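Long-range contacts in UPF0201 protein MJ1564 (Methanocaldococcus jannaschii DSM 2661, PDB 2PZZ), which is of unknown function, although its archaeal family resembles RNA-binding proteins in structure and is thought unlikely to bind RNA: residues K9-E14 and D99-G103; A22-I26 and A89-V94. One frame throughout, in Å; residues are numbered along the deposited sequence.

Contact 1: K9-E14 and D99-G103; sequences KVKPTE and DTHGG
The end of strand 3-10 and the type I turn K11-E14 face a second type I turn, D99-G102, with the CA atoms of K9 and G102 6.6 Å apart. The E14 carboxylate lies at the edge of the H101 ring, the two planes 75° apart, and E14 CD comes within 3.3 Å of H101 CD2. K11 runs obliquely past the ring, its chain extended, and NZ donates to T100 O at 3.3 Å, in the carbonyl plane and on a lone pair. Water 2 bridges the same two atoms and lies above one face of the H101 ring, offset toward its rim. K9 lays CG and CD beside H101 O, CG 3.4 Å away; chi1 of 78° sets CG between the backbone N and the carbonyl carbon. A CB on G102 would crowd K9 CG and, with this backbone, jam against the H101 carbonyl O. Water 1 links K9 N to G103 O. K11 N donates to E14 OE2 at 2.7 Å, nearly straight at 168°. In the Asx turn, H101 N reaches D99 OD2 from above the carboxylate plane. With an alanine in place of E14, K11 N and T13 of the second subunit would probably lose an acceptor, K86 its salt-bridge mate, and the H101 ring edge some cover. K86, starting helix 86-90, also donates to K9 O and H101 O. T13 OG1 bonds to E14 of the second subunit, on which H101 also packs, so the contact is part of the dimer interface. V19 of helix 16-26 packs on E14, and G42 of strand 42-48 pairs with V10.

Contact 2: A22-I26 and A89-V94; sequences AILNI and AYVGAV
N25 reaches across from helix 16-26 to the end of helix 86-90. Its ND2 donates to A89 O at 3.1 Å with an angle of 168° at the hydrogen. The acceptor lies almost exactly in the N25 amide plane, and the donor lies in the plane of the A89 carbonyl. CG stands beside the backbone N of N25 (chi1 -73°), which carries the amide out toward the second helix. Y90 O is equally near ND2, but the angle there is too poor for a bond. Beside this polar link the helices meet through small side chains. A22 CB lies 3.9 Å from A89 CB, and it also rests against the backbone of Y90, 3.7 Å from Y90 N. This lets the backbones come close, with the CA atoms of A22 and Y90 4.1 Å apart. Further along, I26 sets CG1 against A89 CB and sends CD1 to V94 CG2, 3.9 Å away. L57 and L84 touch both I26 and V94, so this end joins the hydrophobic core. Q61 accepts from V94 N and ties down the chain beyond the turn. G92 N donates to A89 O, which therefore accepts two bonds. With G92 as the C-prime residue, its phi positive, and A93 N bonded back into the helix, this is a Schellman motif, here joined to a neighbouring helix by an asparagine side chain.

The centres of contacts 1 and 2 are about 14 Å apart and their nearest atoms about 7 Å apart, without touching. The chain ties them twice. Strand 3-10 and its turn lead into helix 16-26, and the loop after helix 86-90 runs from 89-94 to 99-103. Contact 2 is thus nested inside the loop that contact 1 closes. Contact 1 is the more peripheral, its centre about 16 Å from the centre of the chain, against about 9 Å for the centre of contact 2. Both reach the second subunit: Y90 of contact 2 packs on P12 of the second subunit, in that subunit's copy of the 9-14 turn. No ligand or active site marks either contact, in keeping with a protein of unknown function.

Contact 1: K9-E14 and D99-G103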
loop_
_atom_site.group_PDB
_atom_site.type_symbol
_atom_site.label_atom_id
_atom_site.label_comp_id
_atom_site.label_asym_id
_atom_site.label_seq_id
_atom_site.Cartn_x
_atom_site.Cartn_y
_atom_site.Cartn_z
ATOM N N LYS A 9 7.942 -2.753 -3.469
ATOM C CA LYS A 9 8.428 -2.006 -2.316
ATOM C C LYS A 9 7.766 -2.589 -1.071
ATOM O O LYS A 9 6.702 -3.196 -1.151
ATOM C CB LYS A 9 8.064 -0.512 -2.431
ATOM C CG LYS A 9 6.602 -0.181 -2.090
ATOM C CD LYS A 9 6.346 1.336 -1.981
ATOM C CE LYS A 9 6.527 2.051 -3.325
ATOM N NZ LYS A 9 6.064 3.486 -3.314
ATOM N N VAL A 10 8.429 -2.421 0.063
ATOM C CA VAL A 10 7.921 -2.857 1.344
ATOM C C VAL A 10 7.969 -1.598 2.190
ATOM O O VAL A 10 9.046 -1.114 2.541
ATOM C CB VAL A 10 8.811 -3.927 2.020
ATOM C CG1 VAL A 10 8.322 -4.158 3.464
ATOM C CG2 VAL A 10 8.757 -5.220 1.242
ATOM N N LYS A 11 6.802 -1.052 2.493
ATOM C CA LYS A 11 6.743 0.156 3.302
ATOM C C LYS A 11 7.012 -0.143 4.771
ATOM O O LYS A 11 6.848 -1.283 5.225
ATOM C CB LYS A 11 5.385 0.816 3.109
ATOM C CG LYS A 11 5.156 1.246 1.661
ATOM C CD LYS A 11 3.940 2.156 1.557
ATOM C CE LYS A 11 3.863 2.797 0.193
ATOM N NZ LYS A 11 2.804 3.841 0.137
ATOM N N PRO A 12 7.447 0.876 5.537
ATOM C CA PRO A 12 7.748 0.734 6.966
ATOM C C PRO A 12 6.730 -0.068 7.790
ATOM O O PRO A 12 7.119 -0.848 8.659
ATOM C CB PRO A 12 7.846 2.187 7.436
ATOM C CG PRO A 12 8.509 2.852 6.251
ATOM C CD PRO A 12 7.726 2.255 5.077
ATOM N N THR A 13 5.436 0.130 7.528
ATOM C CA THR A 13 4.402 -0.572 8.291
ATOM C C THR A 13 3.992 -1.904 7.669
ATOM O O THR A 13 3.083 -2.579 8.164
ATOM C CB THR A 13 3.126 0.298 8.470
ATOM O OG1 THR A 13 2.561 0.608 7.191
ATOM C CG2 THR A 13 3.463 1.585 9.213
ATOM N N GLU A 14 4.652 -2.276 6.576
ATOM C CA GLU A 14 4.354 -3.542 5.928
ATOM C C GLU A 14 5.268 -4.617 6.492
ATOM O O GLU A 14 6.320 -4.321 7.057
ATOM C CB GLU A 14 4.545 -3.445 4.404
ATOM C CG GLU A 14 3.275 -3.084 3.652
ATOM C CD GLU A 14 3.517 -2.846 2.184
ATOM O OE1 GLU A 14 2.856 -3.505 1.343
ATOM O OE2 GLU A 14 4.370 -1.986 1.869
ATOM N N ASP A 99 -2.317 -0.867 -5.595
ATOM C CA ASP A 99 -2.902 -0.645 -4.277
ATOM C C ASP A 99 -2.229 0.552 -3.611
ATOM O O ASP A 99 -1.239 1.089 -4.124
ATOM C CB ASP A 99 -2.741 -1.884 -3.388
ATOM C CG ASP A 99 -1.291 -2.259 -3.171
ATOM O OD1 ASP A 99 -0.655 -2.744 -4.132
ATOM O OD2 ASP A 99 -0.790 -2.063 -2.040
ATOM N N THR A 100 -2.771 0.967 -2.468
ATOM C CA THR A 100 -2.235 2.103 -1.722
ATOM C C THR A 100 -0.755 1.917 -1.387
ATOM O O THR A 100 -0.026 2.891 -1.167
ATOM C CB THR A 100 -3.000 2.302 -0.389
ATOM O OG1 THR A 100 -4.393 2.515 -0.655
ATOM C CG2 THR A 100 -2.453 3.495 0.365
ATOM N N HIS A 101 -0.310 0.663 -1.347
ATOM C CA HIS A 101 1.076 0.386 -1.002
ATOM C C HIS A 101 2.076 0.149 -2.139
ATOM O O HIS A 101 3.167 -0.355 -1.901
ATOM C CB HIS A 101 1.123 -0.754 0.021
ATOM C CG HIS A 101 0.623 -0.355 1.375
ATOM N ND1 HIS A 101 -0.554 0.338 1.557
ATOM C CD2 HIS A 101 1.146 -0.533 2.609
ATOM C CE1 HIS A 101 -0.733 0.574 2.845
ATOM N NE2 HIS A 101 0.284 0.055 3.505
ATOM N N GLY A 102 1.717 0.517 -3.364
ATOM C CA GLY A 102 2.664 0.381 -4.463
ATOM C C GLY A 102 2.475 -0.693 -5.512
ATOM O O GLY A 102 2.933 -0.540 -6.647
ATOM N N GLY A 103 1.816 -1.789 -5.160
ATOM C CA GLY A 103 1.625 -2.843 -6.138
ATOM C C GLY A 103 2.927 -3.567 -6.432
ATOM O O GLY A 103 3.978 -3.249 -5.865
HETATM O O HOH W 1 6.017 -1.409 -5.734
HETATM O O HOH W 2 0.427 3.384 1.725
#

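Contact 2: A22-I26 and A89-V94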
loop_
_atom_site.group_PDB
_atom_site.type_symbol
_atom_site.label_atom_id
_atom_site.label_comp_id
_atom_site.label_asym_id
_atom_site.label_seq_id
_atom_site.Cartn_x
_atom_site.Cartn_y
_atom_site.Cartn_z
ATOM N N ALA A 22 2.987 -12.448 -1.246
ATOM C CA ALA A 22 2.047 -11.961 -2.239
ATOM C C ALA A 22 2.679 -12.176 -3.609
ATOM O O ALA A 22 2.005 -12.521 -4.572
ATOM C CB ALA A 22 1.735 -10.489 -2.017
ATOM N N ILE A 23 3.979 -11.978 -3.700
ATOM C CA ILE A 23 4.644 -12.188 -4.984
ATOM C C ILE A 23 4.596 -13.671 -5.360
ATOM O O ILE A 23 4.156 -14.030 -6.446
ATOM C CB ILE A 23 6.117 -11.743 -4.931
ATOM C CG1 ILE A 23 6.180 -10.219 -4.732
ATOM C CG2 ILE A 23 6.846 -12.210 -6.206
ATOM C CD1 ILE A 23 7.596 -9.674 -4.583
ATOM N N LEU A 24 5.035 -14.528 -4.440
ATOM C CA LEU A 24 5.071 -15.968 -4.692
ATOM C C LEU A 24 3.705 -16.550 -5.033
ATOM O O LEU A 24 3.631 -17.505 -5.795
ATOM C CB LEU A 24 5.713 -16.703 -3.501
ATOM C CG LEU A 24 7.179 -16.268 -3.296
ATOM C CD1 LEU A 24 7.731 -16.801 -1.983
ATOM C CD2 LEU A 24 8.032 -16.750 -4.470
ATOM N N ASN A 25 2.625 -15.969 -4.507
ATOM C CA ASN A 25 1.289 -16.473 -4.830
ATOM C C ASN A 25 0.989 -16.326 -6.311
ATOM O O ASN A 25 0.146 -17.050 -6.848
ATOM C CB ASN A 25 0.186 -15.736 -4.050
ATOM C CG ASN A 25 0.140 -16.124 -2.590
ATOM O OD1 ASN A 25 0.636 -17.185 -2.202
ATOM N ND2 ASN A 25 -0.468 -15.269 -1.767
ATOM N N ILE A 26 1.653 -15.377 -6.973
ATOM C CA ILE A 26 1.428 -15.172 -8.405
ATOM C C ILE A 26 2.593 -15.740 -9.232
ATOM O O ILE A 26 2.389 -16.248 -10.338
ATOM C CB ILE A 26 1.261 -13.667 -8.739
ATOM C CG1 ILE A 26 0.275 -13.016 -7.758
ATOM C CG2 ILE A 26 0.742 -13.496 -10.170
ATOM C CD1 ILE A 26 -1.154 -13.581 -7.809
ATOM N N ALA A 89 -3.104 -9.782 -4.396
ATOM C CA ALA A 89 -2.102 -10.822 -4.560
ATOM C C ALA A 89 -1.883 -11.591 -3.264
ATOM O O ALA A 89 -1.631 -12.806 -3.272
ATOM C CB ALA A 89 -0.784 -10.214 -5.034
ATOM N N TYR A 90 -1.981 -10.886 -2.149
ATOM C CA TYR A 90 -1.782 -11.517 -0.859
ATOM C C TYR A 90 -2.779 -12.661 -0.633
ATOM O O TYR A 90 -2.425 -13.677 -0.047
ATOM C CB TYR A 90 -1.920 -10.497 0.259
ATOM C CG TYR A 90 -1.600 -11.092 1.600
ATOM C CD1 TYR A 90 -0.283 -11.414 1.940
ATOM C CD2 TYR A 90 -2.614 -11.379 2.524
ATOM C CE1 TYR A 90 0.014 -12.001 3.154
ATOM C CE2 TYR A 90 -2.317 -11.969 3.751
ATOM C CZ TYR A 90 -1.007 -12.274 4.053
ATOM O OH TYR A 90 -0.690 -12.858 5.255
ATOM N N VAL A 91 -4.018 -12.479 -1.085
ATOM C CA VAL A 91 -5.051 -13.503 -0.945
ATOM C C VAL A 91 -5.160 -14.395 -2.184
ATOM O O VAL A 91 -6.179 -15.041 -2.412
ATOM C CB VAL A 91 -6.445 -12.881 -0.628
ATOM C CG1 VAL A 91 -6.399 -12.208 0.723
ATOM C CG2 VAL A 91 -6.861 -11.875 -1.700
ATOM N N GLY A 92 -4.095 -14.428 -2.978
ATOM C CA GLY A 92 -4.061 -15.273 -4.161
ATOM C C GLY A 92 -4.860 -14.819 -5.363
ATOM O O GLY A 92 -5.171 -15.627 -6.232
ATOM N N ALA A 93 -5.184 -13.537 -5.437
ATOM C CA ALA A 93 -5.966 -13.020 -6.559
ATOM C C ALA A 93 -5.176 -12.047 -7.440
ATOM O O ALA A 93 -4.318 -11.300 -6.954
ATOM C CB ALA A 93 -7.219 -12.330 -6.030
ATOM N N VAL A 94 -5.483 -12.052 -8.735
ATOM C CA VAL A 94 -4.827 -11.154 -9.675
ATOM C C VAL A 94 -5.693 -9.934 -9.945
ATOM O O VAL A 94 -6.840 -10.065 -10.375
ATOM C CB VAL A 94 -4.537 -11.832 -11.031
ATOM C CG1 VAL A 94 -4.015 -10.791 -12.020
ATOM C CG2 VAL A 94 -3.503 -12.950 -10.854
#